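Local coordinates for protein hemolysin BL lytic component L1 (Bacillus cereus, PDB 7NMQ) that serves as a lytic component of the haemolysin BL enterotoxin, an alpha-helical pore-forming toxin, and probably contributes to lysis of target-cell membranes, at residues Met31-Ile42 with Arg275-Ala286. Sequence-based numbering, arbitrary orientation. Where two conformers were deposited one is given.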
ATOM      1  N   MET A  31      -7.453   7.317 -10.802  0.50 13.22           N
ATOM      2  CA  MET A  31      -7.001   8.628 -11.309  0.50 13.75           C
ATOM      3  C   MET A  31      -6.774   8.543 -12.818  0.50 13.11           C
ATOM      4  O   MET A  31      -7.189   9.454 -13.520  0.50 13.95           O
ATOM      5  CB  MET A  31      -5.713   9.083 -10.624  0.50 13.87           C
ATOM      6  CG  MET A  31      -5.926   9.542  -9.206  0.50 13.72           C
ATOM      7  SD  MET A  31      -7.410  10.510  -8.924  0.50 18.78           S
ATOM      8  CE  MET A  31      -6.945  12.006  -9.785  0.50 16.67           C
ATOM      9  N   ILE A  32      -6.093   7.499 -13.279  1.00 12.41           N
ATOM     10  CA  ILE A  32      -5.729   7.324 -14.719  1.00 13.46           C
ATOM     11  C   ILE A  32      -7.010   7.280 -15.555  1.00 13.67           C
ATOM     12  O   ILE A  32      -7.001   7.760 -16.712  1.00 15.16           O
ATOM     13  CB  ILE A  32      -4.813   6.088 -14.888  1.00 14.04           C
ATOM     14  CG1 ILE A  32      -3.435   6.415 -14.307  1.00 15.87           C
ATOM     15  CG2 ILE A  32      -4.746   5.636 -16.352  1.00 15.54           C
ATOM     16  CD1 ILE A  32      -2.563   5.235 -14.103  1.00 18.66           C
ATOM     17  N   LYS A  33      -8.085   6.734 -15.042  1.00 13.40           N
ATOM     18  CA  LYS A  33      -9.328   6.545 -15.830  1.00 14.80           C
ATOM     19  C   LYS A  33     -10.224   7.779 -15.752  1.00 14.28           C
ATOM     20  O   LYS A  33     -11.106   7.881 -16.565  1.00 16.85           O
ATOM     21  CB  LYS A  33     -10.041   5.271 -15.362  1.00 17.14           C
ATOM     22  CG  LYS A  33      -9.574   3.997 -16.073  1.00 23.84           C
ATOM     23  CD  LYS A  33     -10.480   2.812 -15.912  1.00 28.75           C
ATOM     24  CE  LYS A  33     -11.520   2.625 -16.997  1.00 32.21           C
ATOM     25  NZ  LYS A  33     -12.476   1.552 -16.625  1.00 31.94           N
ATOM     26  N   GLN A  34     -10.003   8.699 -14.837  1.00 13.01           N
ATOM     27  CA  GLN A  34     -10.876   9.869 -14.724  1.00 13.43           C
ATOM     28  C   GLN A  34     -10.467  10.877 -15.791  1.00 14.77           C
ATOM     29  O   GLN A  34      -9.320  11.318 -15.835  1.00 14.94           O
ATOM     30  CB  GLN A  34     -10.770  10.475 -13.340  1.00 14.93           C
ATOM     31  CG  GLN A  34     -11.721  11.635 -13.225  1.00 17.96           C
ATOM     32  CD  GLN A  34     -12.433  11.753 -11.916  1.00 18.27           C
ATOM     33  OE1 GLN A  34     -12.859  10.793 -11.292  1.00 20.64           O
ATOM     34  NE2 GLN A  34     -12.494  12.971 -11.450  1.00 18.09           N
ATOM     35  N   PRO A  35     -11.372  11.270 -16.705  1.00 15.24           N
ATOM     36  CA  PRO A  35     -10.980  12.217 -17.746  1.00 15.20           C
ATOM     37  C   PRO A  35     -10.892  13.654 -17.241  1.00 14.61           C
ATOM     38  O   PRO A  35     -11.352  13.945 -16.142  1.00 14.03           O
ATOM     39  CB  PRO A  35     -12.098  12.097 -18.765  1.00 16.23           C
ATOM     40  CG  PRO A  35     -13.276  11.754 -17.936  1.00 16.68           C
ATOM     41  CD  PRO A  35     -12.753  10.795 -16.876  1.00 16.91           C
ATOM     42  N   ASN A  36     -10.247  14.490 -18.053  1.00 14.18           N
ATOM     43  CA  ASN A  36     -10.261  15.957 -17.824  1.00 13.50           C
ATOM     44  C   ASN A  36     -11.702  16.408 -17.624  1.00 13.92           C
ATOM     45  O   ASN A  36     -12.617  15.979 -18.382  1.00 16.00           O
ATOM     46  CB  ASN A  36      -9.542  16.725 -18.923  1.00 15.06           C
ATOM     47  CG  ASN A  36      -8.033  16.702 -18.840  1.00 16.05           C
ATOM     48  OD1 ASN A  36      -7.455  15.970 -18.041  1.00 15.97           O
ATOM     49  ND2 ASN A  36      -7.390  17.513 -19.669  1.00 17.70           N
ATOM     50  N   VAL A  37     -11.924  17.280 -16.671  1.00 12.19           N
ATOM     51  CA  VAL A  37     -13.318  17.694 -16.351  1.00 12.73           C
ATOM     52  C   VAL A  37     -13.902  18.427 -17.551  1.00 12.92           C
ATOM     53  O   VAL A  37     -13.278  19.324 -18.123  1.00 13.27           O
ATOM     54  CB  VAL A  37     -13.375  18.539 -15.077  1.00 12.84           C
ATOM     55  CG1 VAL A  37     -12.657  19.875 -15.185  1.00 13.24           C
ATOM     56  CG2 VAL A  37     -14.797  18.789 -14.631  1.00 13.43           C
ATOM     57  N   ASN A  38     -15.135  18.076 -17.870  1.00 13.34           N
ATOM     58  CA  ASN A  38     -15.878  18.716 -18.966  1.00 13.16           C
ATOM     59  C   ASN A  38     -16.742  19.851 -18.413  1.00 12.90           C
ATOM     60  O   ASN A  38     -17.790  19.604 -17.827  1.00 12.84           O
ATOM     61  CB  ASN A  38     -16.711  17.679 -19.722  1.00 13.64           C
ATOM     62  CG  ASN A  38     -17.462  18.285 -20.902  1.00 16.02           C
ATOM     63  OD1 ASN A  38     -17.402  19.482 -21.186  1.00 16.15           O
ATOM     64  ND2 ASN A  38     -18.186  17.434 -21.583  1.00 17.05           N
ATOM     65  N   LEU A  39     -16.304  21.076 -18.648  1.00 13.54           N
ATOM     66  CA  LEU A  39     -17.144  22.283 -18.415  1.00 13.75           C
ATOM     67  C   LEU A  39     -17.258  23.094 -19.697  1.00 14.11           C
ATOM     68  O   LEU A  39     -17.398  24.331 -19.635  1.00 17.09           O
ATOM     69  CB  LEU A  39     -16.549  23.091 -17.270  1.00 15.00           C
ATOM     70  CG  LEU A  39     -16.887  22.485 -15.913  1.00 14.96           C
ATOM     71  CD1 LEU A  39     -16.011  23.089 -14.845  1.00 16.75           C
ATOM     72  CD2 LEU A  39     -18.370  22.650 -15.571  1.00 14.92           C
ATOM     73  N   SER A  40     -17.202  22.439 -20.840  0.50 15.29           N
ATOM     74  CA  SER A  40     -17.312  23.140 -22.134  0.50 16.67           C
ATOM     75  C   SER A  40     -18.738  23.687 -22.290  0.50 17.73           C
ATOM     76  O   SER A  40     -19.693  23.020 -21.882  0.50 18.19           O
ATOM     77  CB  SER A  40     -16.934  22.246 -23.256  0.50 17.15           C
ATOM     78  OG  SER A  40     -17.897  21.223 -23.399  0.50 21.05           O
ATOM     79  N   ASN A  41     -18.854  24.884 -22.855  1.00 19.36           N
ATOM     80  CA  ASN A  41     -20.139  25.572 -23.149  1.00 21.43           C
ATOM     81  C   ASN A  41     -20.869  25.926 -21.863  1.00 19.64           C
ATOM     82  O   ASN A  41     -22.091  26.054 -21.869  1.00 26.58           O
ATOM     83  CB  ASN A  41     -21.055  24.743 -24.060  1.00 25.64           C
ATOM     84  CG  ASN A  41     -22.163  25.583 -24.669  1.00 30.22           C
ATOM     85  OD1 ASN A  41     -21.887  26.643 -25.208  1.00 38.90           O
ATOM     86  ND2 ASN A  41     -23.412  25.140 -24.587  1.00 35.44           N
ATOM     87  N   ILE A  42     -20.127  26.165 -20.790  1.00 20.05           N
ATOM     88  CA  ILE A  42     -20.657  26.779 -19.562  1.00 21.00           C
ATOM     89  C   ILE A  42     -19.857  28.052 -19.384  1.00 19.51           C
ATOM     90  O   ILE A  42     -18.610  27.988 -19.460  1.00 20.64           O
ATOM     91  CB  ILE A  42     -20.567  25.812 -18.388  1.00 21.79           C
ATOM     92  CG1 ILE A  42     -21.504  24.641 -18.680  1.00 25.83           C
ATOM     93  CG2 ILE A  42     -20.862  26.496 -17.055  1.00 24.22           C
ATOM     94  CD1 ILE A  42     -21.391  23.524 -17.729  1.00 26.89           C
ATOM     95  N   ARG A 275     -24.322  18.913 -16.567  1.00 13.50           N
ATOM     96  CA  ARG A 275     -22.863  18.993 -16.817  1.00 12.53           C
ATOM     97  C   ARG A 275     -22.180  19.677 -15.618  1.00 12.16           C
ATOM     98  O   ARG A 275     -21.095  19.247 -15.206  1.00 12.22           O
ATOM     99  CB  ARG A 275     -22.536  19.670 -18.148  1.00 13.59           C
ATOM    100  CG  ARG A 275     -21.044  19.820 -18.358  1.00 13.64           C
ATOM    101  CD  ARG A 275     -20.744  20.247 -19.779  1.00 14.30           C
ATOM    102  NE  ARG A 275     -21.134  19.279 -20.785  1.00 15.10           N
ATOM    103  CZ  ARG A 275     -21.023  19.471 -22.110  1.00 15.40           C
ATOM    104  NH1 ARG A 275     -20.608  20.624 -22.570  1.00 16.31           N
ATOM    105  NH2 ARG A 275     -21.362  18.525 -22.961  1.00 18.57           N
ATOM    106  N   ALA A 276     -22.678  20.835 -15.170  1.00 13.14           N
ATOM    107  CA  ALA A 276     -22.048  21.567 -14.053  1.00 13.00           C
ATOM    108  C   ALA A 276     -22.010  20.682 -12.803  1.00 13.10           C
ATOM    109  O   ALA A 276     -20.971  20.633 -12.129  1.00 13.68           O
ATOM    110  CB  ALA A 276     -22.790  22.845 -13.780  1.00 14.22           C
ATOM    111  N   ASN A 277     -23.101  20.009 -12.492  1.00 13.71           N
ATOM    112  CA  ASN A 277     -23.170  19.183 -11.268  1.00 13.55           C
ATOM    113  C   ASN A 277     -22.292  17.962 -11.454  1.00 13.57           C
ATOM    114  O   ASN A 277     -21.624  17.535 -10.451  1.00 14.09           O
ATOM    115  CB  ASN A 277     -24.612  18.857 -10.922  1.00 15.59           C
ATOM    116  CG  ASN A 277     -25.290  20.045 -10.267  1.00 19.40           C
ATOM    117  OD1 ASN A 277     -26.128  20.705 -10.847  1.00 26.42           O
ATOM    118  ND2 ASN A 277     -24.993  20.288  -9.013  1.00 25.04           N
ATOM    119  N   GLN A 278     -22.183  17.418 -12.650  1.00 13.20           N
ATOM    120  CA  GLN A 278     -21.226  16.305 -12.897  1.00 13.16           C
ATOM    121  C   GLN A 278     -19.802  16.778 -12.620  1.00 13.17           C
ATOM    122  O   GLN A 278     -18.988  15.993 -12.140  1.00 13.42           O
ATOM    123  CB  GLN A 278     -21.348  15.738 -14.310  1.00 13.55           C
ATOM    124  CG  GLN A 278     -22.584  14.899 -14.465  1.00 14.63           C
ATOM    125  CD  GLN A 278     -22.718  14.263 -15.820  1.00 17.49           C
ATOM    126  OE1 GLN A 278     -22.083  14.661 -16.793  1.00 21.58           O
ATOM    127  NE2 GLN A 278     -23.564  13.262 -15.882  1.00 19.04           N
ATOM    128  N   ALA A 279     -19.497  18.026 -12.942  1.00 12.52           N
ATOM    129  CA  ALA A 279     -18.152  18.571 -12.714  1.00 11.91           C
ATOM    130  C   ALA A 279     -17.927  18.679 -11.208  1.00 12.21           C
ATOM    131  O   ALA A 279     -16.845  18.378 -10.757  1.00 11.91           O
ATOM    132  CB  ALA A 279     -17.976  19.921 -13.369  1.00 13.49           C
ATOM    133  N   VAL A 280     -18.897  19.147 -10.456  1.00 12.22           N
ATOM    134  CA  VAL A 280     -18.734  19.216  -8.979  1.00 13.37           C
ATOM    135  C   VAL A 280     -18.425  17.815  -8.457  1.00 13.11           C
ATOM    136  O   VAL A 280     -17.533  17.642  -7.604  1.00 13.55           O
ATOM    137  CB  VAL A 280     -19.982  19.795  -8.323  1.00 16.04           C
ATOM    138  CG1 VAL A 280     -19.913  19.652  -6.812  1.00 17.94           C
ATOM    139  CG2 VAL A 280     -20.151  21.223  -8.768  1.00 18.27           C
ATOM    140  N   LEU A 281     -19.161  16.834  -8.930  1.00 13.43           N
ATOM    141  CA  LEU A 281     -18.968  15.452  -8.472  1.00 13.56           C
ATOM    142  C   LEU A 281     -17.564  15.003  -8.821  1.00 13.07           C
ATOM    143  O   LEU A 281     -16.861  14.396  -7.964  1.00 13.54           O
ATOM    144  CB  LEU A 281     -20.019  14.556  -9.115  1.00 15.41           C
ATOM    145  CG  LEU A 281     -21.389  14.683  -8.485  1.00 18.51           C
ATOM    146  CD1 LEU A 281     -22.450  14.053  -9.334  1.00 20.22           C
ATOM    147  CD2 LEU A 281     -21.452  14.136  -7.103  1.00 22.53           C
ATOM    148  N   SER A 282     -17.167  15.156 -10.068  1.00 11.48           N
ATOM    149  CA  SER A 282     -15.892  14.562 -10.507  1.00 11.66           C
ATOM    150  C   SER A 282     -14.736  15.293  -9.821  1.00 11.46           C
ATOM    151  O   SER A 282     -13.779  14.615  -9.427  1.00 12.00           O
ATOM    152  CB  SER A 282     -15.778  14.541 -12.005  1.00 14.58           C
ATOM    153  OG  SER A 282     -15.709  15.832 -12.534  1.00 15.65           O
ATOM    154  N   LEU A 283     -14.793  16.607  -9.741  1.00 10.80           N
ATOM    155  CA  LEU A 283     -13.698  17.348  -9.113  1.00 10.74           C
ATOM    156  C   LEU A 283     -13.628  17.030  -7.630  1.00 10.31           C
ATOM    157  O   LEU A 283     -12.482  16.943  -7.098  1.00 10.89           O
ATOM    158  CB  LEU A 283     -13.882  18.841  -9.326  1.00 11.79           C
ATOM    159  CG  LEU A 283     -13.782  19.242 -10.794  1.00 13.48           C
ATOM    160  CD1 LEU A 283     -14.111  20.702 -10.879  1.00 16.65           C
ATOM    161  CD2 LEU A 283     -12.406  18.953 -11.395  1.00 15.23           C
ATOM    162  N   THR A 284     -14.753  16.895  -6.970  1.00 10.68           N
ATOM    163  CA  THR A 284     -14.743  16.629  -5.513  1.00 10.66           C
ATOM    164  C   THR A 284     -14.186  15.224  -5.266  1.00 11.06           C
ATOM    165  O   THR A 284     -13.388  14.994  -4.369  1.00 10.91           O
ATOM    166  CB  THR A 284     -16.123  16.821  -4.894  1.00 11.12           C
ATOM    167  OG1 THR A 284     -16.566  18.149  -5.183  1.00 13.13           O
ATOM    168  CG2 THR A 284     -16.078  16.631  -3.398  1.00 12.15           C
ATOM    169  N   ASN A 285     -14.610  14.275  -6.073  0.50 11.64           N
ATOM    170  CA  ASN A 285     -14.115  12.883  -6.028  0.50 11.72           C
ATOM    171  C   ASN A 285     -12.592  12.892  -6.183  0.50 11.42           C
ATOM    172  O   ASN A 285     -11.912  12.232  -5.380  0.50 11.87           O
ATOM    173  CB  ASN A 285     -14.797  12.061  -7.122  0.50 12.76           C
ATOM    174  CG  ASN A 285     -14.384  10.614  -7.133  0.50 13.61           C
ATOM    175  OD1 ASN A 285     -14.680   9.920  -6.181  0.50 14.70           O
ATOM    176  ND2 ASN A 285     -13.820  10.159  -8.245  0.50 15.89           N
ATOM    177  N   ALA A 286     -12.089  13.577  -7.202  1.00 11.10           N
ATOM    178  CA  ALA A 286     -10.637  13.630  -7.452  1.00 10.84           C
ATOM    179  C   ALA A 286      -9.940  14.283  -6.258  1.00 11.01           C
ATOM    180  O   ALA A 286      -8.846  13.836  -5.899  1.00 11.53           O
ATOM    181  CB  ALA A 286     -10.336  14.289  -8.756  1.00 11.68           C
TER
HETATM  182  O   HOH W   1     -13.024  15.702 -13.264  1.00 21.51           O
HETATM  183  O   HOH W   2     -18.917  17.823 -16.263  1.00 14.31           O
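Gln34 sets its CG anti to the backbone N (chi1 -177°) and then bends at chi2, which drops its amide onto the helix of Arg275-Ala286; Arg275 starts equally extended and bends at chi3 (-64°) to turn its guanidinium toward Ser40. Between these two polar ends, the linker after helix 10-33, extended at first and ending in a type II turn from Leu39 to Ile42, runs along the first turns of helix 275-325, in the ClyA-like helical bundle of this toxin. Gln34 NE2 donates to Ser282 O at 2.9 Å, coming from above the carbonyl plane, while Ala286 N reaches the same oxygen from the opposite face. In the conformer given for Asn285, its amide lies nearly coplanar with that of Gln34, ND2 gives a longer bond of 3.3 Å to a lone pair of Gln34 OE1, and both amides also bond to the backbone of Ala226 in strand 225-230. In the middle the contact is apolar: Ala279 CB sits against Val37 CG2 at 3.6 Å and Leu39 CD2 at 3.5 Å, and Leu283 crosses Val37 at about a right angle. Leu162 of helix 161-169 packs on both leucines. At the far end Asn38 forms an Asx turn, its OD1 accepting from Ser40 N, while its ND2 lies over one face of the Arg275 guanidinium, 3.4 Å above its plane and offset toward the rim. At the edge of that guanidinium, in its plane, Arg275 NH1 donates to Ser40 O at 2.7 Å.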